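Local coordinates for protein COG0546: Predicted phosphatases (Streptococcus pneumoniae, PDB 2AH5) that is of unknown function but, as a member of the haloacid dehalogenase-like hydrolase family, probably acts as a phosphatase, at residues Ile4-Leu15 against Tyr100-Lys108; Pro154-Asp162 against Gly174-Gly185. All coordinates share one frame; numbering follows the deposited sequence.

Interaction 1: residues Ile4-Leu15 against Tyr100-Lys108; sequences ITAIFFDLDGTL and YPLYITTTK
Lys108 NZ reaches Asp12 OD1 at 2.7 Å, a salt bridge that meets the syn side of the carboxylate, 26° out of its plane; Ser18 also bonds OD1, and Tyr75 OH is a second partner for the lysine. Asp10 OD1 accepts from Leu11 N at 2.9 Å and from two waters. One of these waters takes the hydrogen of Thr107 N; the other also ties Asp12 N, Asp12 OD2 and Thr106 OG1 together. Thr106 OG1 takes Lys108 N in an ST turn as well. Asp10, Asp12 and Thr14 fit the DxDx(T/V) signature of the family, whose first aspartate is the nucleophile in relatives. Upstream the strands run parallel: Ile7 N gives to Pro101 O, Tyr103 N to Ile7 O, Phe9 N to Tyr103 O (2.8 Å) and Thr105 N to Phe9 O. Thr105 OG1 is buried without a partner; chi1 of 53° leaves CG2 anti to the carbonyl carbon, off-centre over the Phe8 ring. Ile7 CD1 lies over one face of Tyr100, 3.6 Å above its plane. Strand 6-9 thus has 102-106 on one edge and bonds 157-161 along the other, while helix 89-97 covers Ile7 and Phe9, and helix 110-119 packs on Leu11.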
loop_
_atom_site.group_PDB
_atom_site.type_symbol
_atom_site.label_atom_id
_atom_site.label_comp_id
_atom_site.label_asym_id
_atom_site.label_seq_id
_atom_site.Cartn_x
_atom_site.Cartn_y
_atom_site.Cartn_z
ATOM N N ILE A 4 -14.513 13.451 9.134
ATOM C CA ILE A 4 -13.690 13.068 7.972
ATOM C C ILE A 4 -14.174 13.845 6.749
ATOM O O ILE A 4 -15.379 13.879 6.449
ATOM C CB ILE A 4 -13.733 11.539 7.687
ATOM C CG1 ILE A 4 -13.084 10.752 8.833
ATOM C CG2 ILE A 4 -13.048 11.199 6.348
ATOM C CD1 ILE A 4 -13.533 9.325 8.903
ATOM N N THR A 5 -13.232 14.493 6.068
ATOM C CA THR A 5 -13.502 15.156 4.785
ATOM C C THR A 5 -12.656 14.619 3.616
ATOM O O THR A 5 -12.870 15.008 2.462
ATOM C CB THR A 5 -13.296 16.687 4.842
ATOM O OG1 THR A 5 -11.908 16.981 5.045
ATOM C CG2 THR A 5 -14.125 17.337 5.957
ATOM N N ALA A 6 -11.711 13.730 3.914
ATOM C CA ALA A 6 -10.756 13.238 2.923
ATOM C C ALA A 6 -10.401 11.789 3.251
ATOM O O ALA A 6 -10.285 11.415 4.424
ATOM C CB ALA A 6 -9.517 14.089 2.926
ATOM N N ILE A 7 -10.261 10.985 2.211
ATOM C CA ILE A 7 -9.989 9.563 2.382
ATOM C C ILE A 7 -8.668 9.181 1.698
ATOM O O ILE A 7 -8.472 9.477 0.506
ATOM C CB ILE A 7 -11.143 8.686 1.841
ATOM C CG1 ILE A 7 -12.492 9.073 2.487
ATOM C CG2 ILE A 7 -10.809 7.213 2.064
ATOM C CD1 ILE A 7 -13.685 8.191 2.032
ATOM N N PHE A 8 -7.752 8.575 2.472
ATOM C CA PHE A 8 -6.438 8.131 1.976
ATOM C C PHE A 8 -6.461 6.607 1.776
ATOM O O PHE A 8 -6.968 5.882 2.629
ATOM C CB PHE A 8 -5.316 8.446 2.989
ATOM C CG PHE A 8 -5.109 9.917 3.275
ATOM C CD1 PHE A 8 -5.718 10.909 2.498
ATOM C CD2 PHE A 8 -4.233 10.300 4.301
ATOM C CE1 PHE A 8 -5.489 12.271 2.761
ATOM C CE2 PHE A 8 -3.984 11.664 4.560
ATOM C CZ PHE A 8 -4.614 12.642 3.806
ATOM N N PHE A 9 -5.830 6.130 0.707
ATOM C CA PHE A 9 -5.775 4.706 0.426
ATOM C C PHE A 9 -4.327 4.242 0.307
ATOM O O PHE A 9 -3.523 4.932 -0.332
ATOM C CB PHE A 9 -6.429 4.437 -0.908
ATOM C CG PHE A 9 -7.910 4.542 -0.885
ATOM C CD1 PHE A 9 -8.515 5.766 -1.075
ATOM C CD2 PHE A 9 -8.684 3.414 -0.694
ATOM C CE1 PHE A 9 -9.902 5.866 -1.076
ATOM C CE2 PHE A 9 -10.092 3.504 -0.714
ATOM C CZ PHE A 9 -10.673 4.734 -0.894
ATOM N N ASP A 10 -3.986 3.103 0.913
ATOM C CA ASP A 10 -2.763 2.370 0.515
ATOM C C ASP A 10 -3.045 1.824 -0.911
ATOM O O ASP A 10 -4.197 1.750 -1.324
ATOM C CB ASP A 10 -2.448 1.206 1.492
ATOM C CG ASP A 10 -0.961 0.769 1.449
ATOM O OD1 ASP A 10 -0.187 1.230 0.575
ATOM O OD2 ASP A 10 -0.552 -0.052 2.308
ATOM N N LEU A 11 -2.008 1.451 -1.652
ATOM C CA LEU A 11 -2.142 1.036 -3.064
ATOM C C LEU A 11 -2.050 -0.472 -3.125
ATOM O O LEU A 11 -3.062 -1.132 -3.208
ATOM C CB LEU A 11 -1.047 1.677 -3.941
ATOM C CG LEU A 11 -1.112 1.425 -5.453
ATOM C CD1 LEU A 11 -2.476 1.806 -6.033
ATOM C CD2 LEU A 11 0.008 2.223 -6.157
ATOM N N ASP A 12 -0.827 -1.008 -3.083
ATOM C CA ASP A 12 -0.598 -2.455 -3.051
ATOM C C ASP A 12 -1.284 -3.087 -1.858
ATOM O O ASP A 12 -1.196 -2.573 -0.755
ATOM C CB ASP A 12 0.895 -2.760 -2.931
ATOM C CG ASP A 12 1.675 -2.184 -4.043
ATOM O OD1 ASP A 12 1.731 -2.832 -5.089
ATOM O OD2 ASP A 12 2.206 -1.059 -3.892
ATOM N N GLY A 13 -1.968 -4.199 -2.073
ATOM C CA GLY A 13 -2.592 -4.934 -0.987
ATOM C C GLY A 13 -3.906 -4.362 -0.509
ATOM O O GLY A 13 -4.561 -4.958 0.320
ATOM N N THR A 14 -4.295 -3.207 -1.044
ATOM C CA THR A 14 -5.554 -2.574 -0.667
ATOM C C THR A 14 -6.421 -2.344 -1.919
ATOM O O THR A 14 -7.462 -2.988 -2.093
ATOM C CB THR A 14 -5.268 -1.247 0.093
ATOM O OG1 THR A 14 -4.616 -1.544 1.333
ATOM C CG2 THR A 14 -6.545 -0.487 0.360
ATOM N N LEU A 15 -5.972 -1.458 -2.805
ATOM C CA LEU A 15 -6.643 -1.242 -4.087
ATOM C C LEU A 15 -6.212 -2.303 -5.101
ATOM O O LEU A 15 -7.028 -2.809 -5.891
ATOM C CB LEU A 15 -6.325 0.162 -4.629
ATOM C CG LEU A 15 -6.741 1.324 -3.727
ATOM C CD1 LEU A 15 -6.135 2.639 -4.184
ATOM C CD2 LEU A 15 -8.263 1.424 -3.662
ATOM N N TYR A 100 -16.360 12.260 -1.492
ATOM C CA TYR A 100 -15.102 12.678 -0.860
ATOM C C TYR A 100 -13.978 12.803 -1.874
ATOM O O TYR A 100 -13.930 12.039 -2.826
ATOM C CB TYR A 100 -14.623 11.604 0.138
ATOM C CG TYR A 100 -15.533 11.342 1.309
ATOM C CD1 TYR A 100 -15.412 12.084 2.471
ATOM C CD2 TYR A 100 -16.506 10.340 1.247
ATOM C CE1 TYR A 100 -16.247 11.848 3.580
ATOM C CE2 TYR A 100 -17.339 10.087 2.327
ATOM C CZ TYR A 100 -17.201 10.863 3.500
ATOM O OH TYR A 100 -18.017 10.644 4.595
ATOM N N PRO A 101 -13.034 13.733 -1.626
ATOM C CA PRO A 101 -11.783 13.737 -2.363
ATOM C C PRO A 101 -11.000 12.521 -1.842
ATOM O O PRO A 101 -11.004 12.291 -0.631
ATOM C CB PRO A 101 -11.122 15.056 -1.932
ATOM C CG PRO A 101 -11.641 15.312 -0.549
ATOM C CD PRO A 101 -13.077 14.775 -0.576
ATOM N N LEU A 102 -10.407 11.750 -2.748
ATOM C CA LEU A 102 -9.608 10.568 -2.439
ATOM C C LEU A 102 -8.147 10.774 -2.804
ATOM O O LEU A 102 -7.845 11.437 -3.835
ATOM C CB LEU A 102 -10.098 9.382 -3.259
ATOM C CG LEU A 102 -11.596 9.100 -3.298
ATOM C CD1 LEU A 102 -11.871 7.877 -4.140
ATOM C CD2 LEU A 102 -12.173 8.966 -1.882
ATOM N N TYR A 103 -7.258 10.191 -1.995
ATOM C CA TYR A 103 -5.804 10.301 -2.211
ATOM C C TYR A 103 -5.164 8.940 -2.051
ATOM O O TYR A 103 -5.598 8.118 -1.209
ATOM C CB TYR A 103 -5.178 11.270 -1.191
ATOM C CG TYR A 103 -5.827 12.620 -1.269
ATOM C CD1 TYR A 103 -5.409 13.542 -2.229
ATOM C CD2 TYR A 103 -6.922 12.937 -0.456
ATOM C CE1 TYR A 103 -6.025 14.778 -2.345
ATOM C CE2 TYR A 103 -7.540 14.200 -0.546
ATOM C CZ TYR A 103 -7.082 15.098 -1.503
ATOM O OH TYR A 103 -7.671 16.330 -1.624
ATOM N N ILE A 104 -4.141 8.677 -2.857
ATOM C CA ILE A 104 -3.285 7.554 -2.529
ATOM C C ILE A 104 -2.107 8.023 -1.663
ATOM O O ILE A 104 -1.448 9.040 -1.972
ATOM C CB ILE A 104 -2.801 6.836 -3.801
ATOM C CG1 ILE A 104 -3.976 6.074 -4.417
ATOM C CG2 ILE A 104 -1.672 5.882 -3.490
ATOM C CD1 ILE A 104 -3.780 5.743 -5.883
ATOM N N THR A 105 -1.835 7.240 -0.613
ATOM C CA THR A 105 -0.664 7.417 0.290
ATOM C C THR A 105 0.083 6.080 0.425
ATOM O O THR A 105 -0.364 5.180 1.134
ATOM C CB THR A 105 -1.076 7.916 1.684
ATOM O OG1 THR A 105 -2.097 7.056 2.224
ATOM C CG2 THR A 105 -1.576 9.303 1.618
ATOM N N THR A 106 1.183 5.935 -0.316
ATOM C CA THR A 106 1.874 4.659 -0.409
ATOM C C THR A 106 3.374 4.850 -0.151
ATOM O O THR A 106 3.887 5.954 -0.274
ATOM C CB THR A 106 1.676 4.018 -1.823
ATOM O OG1 THR A 106 2.326 2.732 -1.870
ATOM C CG2 THR A 106 2.224 4.953 -2.950
ATOM N N THR A 107 4.076 3.769 0.195
ATOM C CA THR A 107 5.534 3.867 0.277
ATOM C C THR A 107 6.184 3.309 -0.987
ATOM O O THR A 107 7.404 3.276 -1.070
ATOM C CB THR A 107 6.121 3.209 1.527
ATOM O OG1 THR A 107 5.625 1.875 1.624
ATOM C CG2 THR A 107 5.755 4.002 2.781
ATOM N N LYS A 108 5.385 2.885 -1.973
ATOM C CA LYS A 108 5.881 2.773 -3.363
ATOM C C LYS A 108 6.359 4.166 -3.802
ATOM O O LYS A 108 5.801 5.177 -3.350
ATOM C CB LYS A 108 4.765 2.314 -4.313
ATOM C CG LYS A 108 5.226 1.589 -5.567
ATOM C CD LYS A 108 4.169 0.580 -6.004
ATOM C CE LYS A 108 4.848 -0.725 -6.453
ATOM N NZ LYS A 108 4.033 -1.940 -6.186
HETATM O O HOH W 1 -17.519 12.132 6.881
HETATM O O HOH W 2 2.431 1.565 1.172
HETATM O O HOH W 3 1.405 0.325 -1.775
#

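Interaction 2: residues Pro154-Asp162 against Gly174-Gly185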
loop_
_atom_site.group_PDB
_atom_site.type_symbol
_atom_site.label_atom_id
_atom_site.label_comp_id
_atom_site.label_asym_id
_atom_site.label_seq_id
_atom_site.Cartn_x
_atom_site.Cartn_y
_atom_site.Cartn_z
ATOM N N PRO A 154 -5.325 16.433 10.865
ATOM C CA PRO A 154 -5.346 14.965 10.873
ATOM C C PRO A 154 -6.742 14.379 11.169
ATOM O O PRO A 154 -7.116 13.333 10.634
ATOM C CB PRO A 154 -4.372 14.619 11.991
ATOM C CG PRO A 154 -3.479 15.782 12.101
ATOM C CD PRO A 154 -4.330 16.969 11.804
ATOM N N GLU A 155 -7.516 15.097 11.981
ATOM C CA GLU A 155 -8.859 14.697 12.368
ATOM C C GLU A 155 -9.809 14.545 11.164
ATOM O O GLU A 155 -10.808 13.814 11.227
ATOM C CB GLU A 155 -9.394 15.711 13.385
ATOM C CG GLU A 155 -8.594 15.756 14.721
ATOM C CD GLU A 155 -7.176 16.417 14.663
ATOM O OE1 GLU A 155 -6.889 17.313 13.853
ATOM O OE2 GLU A 155 -6.324 16.030 15.477
ATOM N N GLN A 156 -9.471 15.208 10.057
ATOM C CA GLN A 156 -10.295 15.200 8.864
ATOM C C GLN A 156 -9.962 14.067 7.884
ATOM O O GLN A 156 -10.606 13.978 6.831
ATOM C CB GLN A 156 -10.150 16.502 8.079
ATOM C CG GLN A 156 -10.620 17.772 8.740
ATOM C CD GLN A 156 -10.272 18.946 7.832
ATOM O OE1 GLN A 156 -9.236 19.577 8.006
ATOM N NE2 GLN A 156 -11.084 19.169 6.799
ATOM N N ALA A 157 -8.950 13.241 8.192
ATOM C CA ALA A 157 -8.570 12.170 7.271
ATOM C C ALA A 157 -8.700 10.763 7.896
ATOM O O ALA A 157 -8.736 10.608 9.125
ATOM C CB ALA A 157 -7.150 12.395 6.738
ATOM N N ILE A 158 -8.762 9.759 7.028
ATOM C CA ILE A 158 -8.732 8.356 7.438
ATOM C C ILE A 158 -7.906 7.646 6.379
ATOM O O ILE A 158 -7.949 8.020 5.205
ATOM C CB ILE A 158 -10.179 7.756 7.580
ATOM C CG1 ILE A 158 -10.162 6.292 8.077
ATOM C CG2 ILE A 158 -11.001 7.881 6.298
ATOM C CD1 ILE A 158 -11.532 5.879 8.686
ATOM N N ILE A 159 -7.116 6.659 6.786
ATOM C CA ILE A 159 -6.414 5.804 5.808
ATOM C C ILE A 159 -7.072 4.421 5.780
ATOM O O ILE A 159 -7.408 3.834 6.842
ATOM C CB ILE A 159 -4.891 5.725 6.077
ATOM C CG1 ILE A 159 -4.175 4.964 4.952
ATOM C CG2 ILE A 159 -4.607 5.120 7.494
ATOM C CD1 ILE A 159 -2.649 5.114 4.997
ATOM N N ILE A 160 -7.302 3.936 4.561
ATOM C CA ILE A 160 -7.814 2.609 4.314
ATOM C C ILE A 160 -6.596 1.794 3.913
ATOM O O ILE A 160 -5.962 2.088 2.888
ATOM C CB ILE A 160 -8.876 2.659 3.165
ATOM C CG1 ILE A 160 -10.032 3.597 3.598
ATOM C CG2 ILE A 160 -9.302 1.217 2.722
ATOM C CD1 ILE A 160 -11.284 3.648 2.691
ATOM N N GLY A 161 -6.242 0.807 4.734
ATOM C CA GLY A 161 -5.000 0.068 4.515
ATOM C C GLY A 161 -4.994 -1.354 5.038
ATOM O O GLY A 161 -5.838 -1.713 5.873
ATOM N N ASP A 162 -4.041 -2.151 4.536
ATOM C CA ASP A 162 -3.968 -3.576 4.821
ATOM C C ASP A 162 -2.802 -4.025 5.707
ATOM O O ASP A 162 -2.711 -5.210 5.992
ATOM C CB ASP A 162 -3.959 -4.409 3.521
ATOM C CG ASP A 162 -2.682 -4.215 2.705
ATOM O OD1 ASP A 162 -2.297 -3.055 2.466
ATOM O OD2 ASP A 162 -2.051 -5.234 2.335
ATOM N N GLY A 174 -1.993 10.974 13.678
ATOM C CA GLY A 174 -3.289 11.360 14.233
ATOM C C GLY A 174 -4.515 11.212 13.328
ATOM O O GLY A 174 -5.583 11.736 13.637
ATOM N N ILE A 175 -4.390 10.500 12.210
ATOM C CA ILE A 175 -5.580 10.308 11.353
ATOM C C ILE A 175 -6.274 9.012 11.770
ATOM O O ILE A 175 -5.686 8.177 12.471
ATOM C CB ILE A 175 -5.239 10.273 9.832
ATOM C CG1 ILE A 175 -4.382 9.047 9.498
ATOM C CG2 ILE A 175 -4.506 11.576 9.383
ATOM C CD1 ILE A 175 -4.227 8.782 8.001
ATOM N N GLN A 176 -7.516 8.825 11.344
ATOM C CA GLN A 176 -8.202 7.583 11.669
ATOM C C GLN A 176 -7.648 6.443 10.783
ATOM O O GLN A 176 -6.981 6.693 9.777
ATOM C CB GLN A 176 -9.693 7.731 11.467
ATOM C CG GLN A 176 -10.419 8.527 12.580
ATOM C CD GLN A 176 -11.901 8.521 12.371
ATOM O OE1 GLN A 176 -12.487 7.475 12.075
ATOM N NE2 GLN A 176 -12.527 9.690 12.490
ATOM N N LYS A 177 -7.919 5.203 11.185
ATOM C CA LYS A 177 -7.399 4.010 10.491
ATOM C C LYS A 177 -8.526 3.021 10.286
ATOM O O LYS A 177 -9.260 2.679 11.233
ATOM C CB LYS A 177 -6.205 3.368 11.237
ATOM C CG LYS A 177 -6.156 3.652 12.750
ATOM C CD LYS A 177 -5.091 2.818 13.464
ATOM C CE LYS A 177 -4.665 3.425 14.794
ATOM N NZ LYS A 177 -5.749 3.385 15.845
ATOM N N LEU A 178 -8.668 2.600 9.030
ATOM C CA LEU A 178 -9.650 1.610 8.637
ATOM C C LEU A 178 -8.903 0.393 8.085
ATOM O O LEU A 178 -8.270 0.468 7.005
ATOM C CB LEU A 178 -10.589 2.189 7.580
ATOM C CG LEU A 178 -11.895 1.411 7.302
ATOM C CD1 LEU A 178 -12.910 2.338 6.668
ATOM C CD2 LEU A 178 -11.702 0.152 6.468
ATOM N N ALA A 179 -8.949 -0.710 8.833
ATOM C CA ALA A 179 -8.211 -1.922 8.456
ATOM C C ALA A 179 -8.993 -2.734 7.432
ATOM O O ALA A 179 -10.195 -2.928 7.582
ATOM C CB ALA A 179 -7.913 -2.812 9.698
ATOM N N ILE A 180 -8.298 -3.244 6.420
ATOM C CA ILE A 180 -8.935 -4.145 5.457
ATOM C C ILE A 180 -8.203 -5.475 5.444
ATOM O O ILE A 180 -6.978 -5.520 5.630
ATOM C CB ILE A 180 -9.071 -3.520 4.040
ATOM C CG1 ILE A 180 -7.706 -3.415 3.306
ATOM C CG2 ILE A 180 -9.890 -2.189 4.142
ATOM C CD1 ILE A 180 -7.332 -4.691 2.488
ATOM N N THR A 181 -8.952 -6.561 5.255
ATOM C CA THR A 181 -8.385 -7.894 5.455
ATOM C C THR A 181 -8.397 -8.761 4.195
ATOM O O THR A 181 -8.070 -9.954 4.272
ATOM C CB THR A 181 -9.114 -8.647 6.597
ATOM O OG1 THR A 181 -10.477 -8.844 6.217
ATOM C CG2 THR A 181 -9.090 -7.845 7.901
ATOM N N TRP A 182 -8.805 -8.180 3.059
ATOM C CA TRP A 182 -8.793 -8.883 1.759
ATOM C C TRP A 182 -7.401 -8.840 1.119
ATOM O O TRP A 182 -7.188 -9.392 0.023
ATOM C CB TRP A 182 -9.848 -8.310 0.792
ATOM C CG TRP A 182 -9.591 -6.902 0.325
ATOM C CD1 TRP A 182 -8.635 -6.488 -0.572
ATOM C CD2 TRP A 182 -10.322 -5.729 0.703
ATOM N NE1 TRP A 182 -8.726 -5.124 -0.765
ATOM C CE2 TRP A 182 -9.742 -4.632 0.014
ATOM C CE3 TRP A 182 -11.398 -5.493 1.568
ATOM C CZ2 TRP A 182 -10.194 -3.318 0.173
ATOM C CZ3 TRP A 182 -11.851 -4.179 1.725
ATOM C CH2 TRP A 182 -11.257 -3.110 1.028
ATOM N N GLY A 183 -6.467 -8.175 1.795
ATOM C CA GLY A 183 -5.148 -7.884 1.225
ATOM C C GLY A 183 -4.012 -8.676 1.832
ATOM O O GLY A 183 -4.176 -9.854 2.186
ATOM N N PHE A 184 -2.865 -8.024 1.970
ATOM C CA PHE A 184 -1.625 -8.749 2.250
ATOM C C PHE A 184 -1.317 -8.906 3.735
ATOM O O PHE A 184 -0.758 -9.928 4.134
ATOM C CB PHE A 184 -0.440 -8.166 1.450
ATOM C CG PHE A 184 -0.691 -8.095 -0.043
ATOM C CD1 PHE A 184 -1.521 -9.028 -0.674
ATOM C CD2 PHE A 184 -0.078 -7.116 -0.815
ATOM C CE1 PHE A 184 -1.757 -8.966 -2.048
ATOM C CE2 PHE A 184 -0.296 -7.053 -2.193
ATOM C CZ PHE A 184 -1.153 -7.967 -2.805
ATOM N N GLY A 185 -1.719 -7.930 4.550
ATOM C CA GLY A 185 -1.512 -8.010 5.984
ATOM C C GLY A 185 -2.517 -8.942 6.636
ATOM O O GLY A 185 -3.627 -9.139 6.115
HETATM O O HOH W 4 -9.958 11.453 11.312
#
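Leu178 N gives its hydrogen to Ile159 O over 2.8 Å, nearly in line with the carbonyl, and this is the shortest of five backbone bonds that zip strand 157-161 to strand 176-180 in parallel. Gln176 N to Ala157 O and Ile159 N to Gln176 O come before it, the latter donor standing above the carbonyl plane; Gly161 N to Leu178 O and Ile180 N to Gly161 O follow. On one face Ile158 lays CG1 against Gln176 CB at 3.7 Å, while the amide OE1 is held by Tyr208. On the other, Ile175 CD1 reaches Ile159 CB, also 3.7 Å, and its CG2 packs on Ala157 CB, with helix 139-149 lying over them. Ile180 works with both branches: CG2 touches Ile160 CG2, whereas CG1, set between backbone N and carbonyl carbon (chi1 72°), carries CD1 to Asp162 CB at 3.5 Å and 3.4 Å above the centre of the Trp182 ring. Past the strand ends, Asp162 OD2 accepts from Phe184 N at 2.9 Å through its anti lone pair, and OD1 bonds Thr14 OG1. Asp162 probably belongs to the acidic motif that helps bind magnesium in related phosphatases. Gripped at both oxygens, its carboxylate has little freedom to turn.

How the interactions relate
From the N terminus, the chain lays down strand 6-9, then leaves through a long, mostly helical excursion before returning as strand 102-106; interaction 1 closes that loop. It goes on through strand 128-132 and crosses back to the far side of 6-9, where strand 157-161, helix 164-173 and strand 176-180 form a beta-alpha-beta unit whose short loop interaction 2 closes. The two closures follow in series, neither enclosing nor crossing the other. They meet in space because 6-9 and 157-161 are neighbours, Phe8 O probably accepting from Ile160 N at 2.8 Å. Together they join the four central strands of a Rossmann-like parallel sheet and bring Asp10, Asp12 and Asp162 to the same end, where the family's active site would lie.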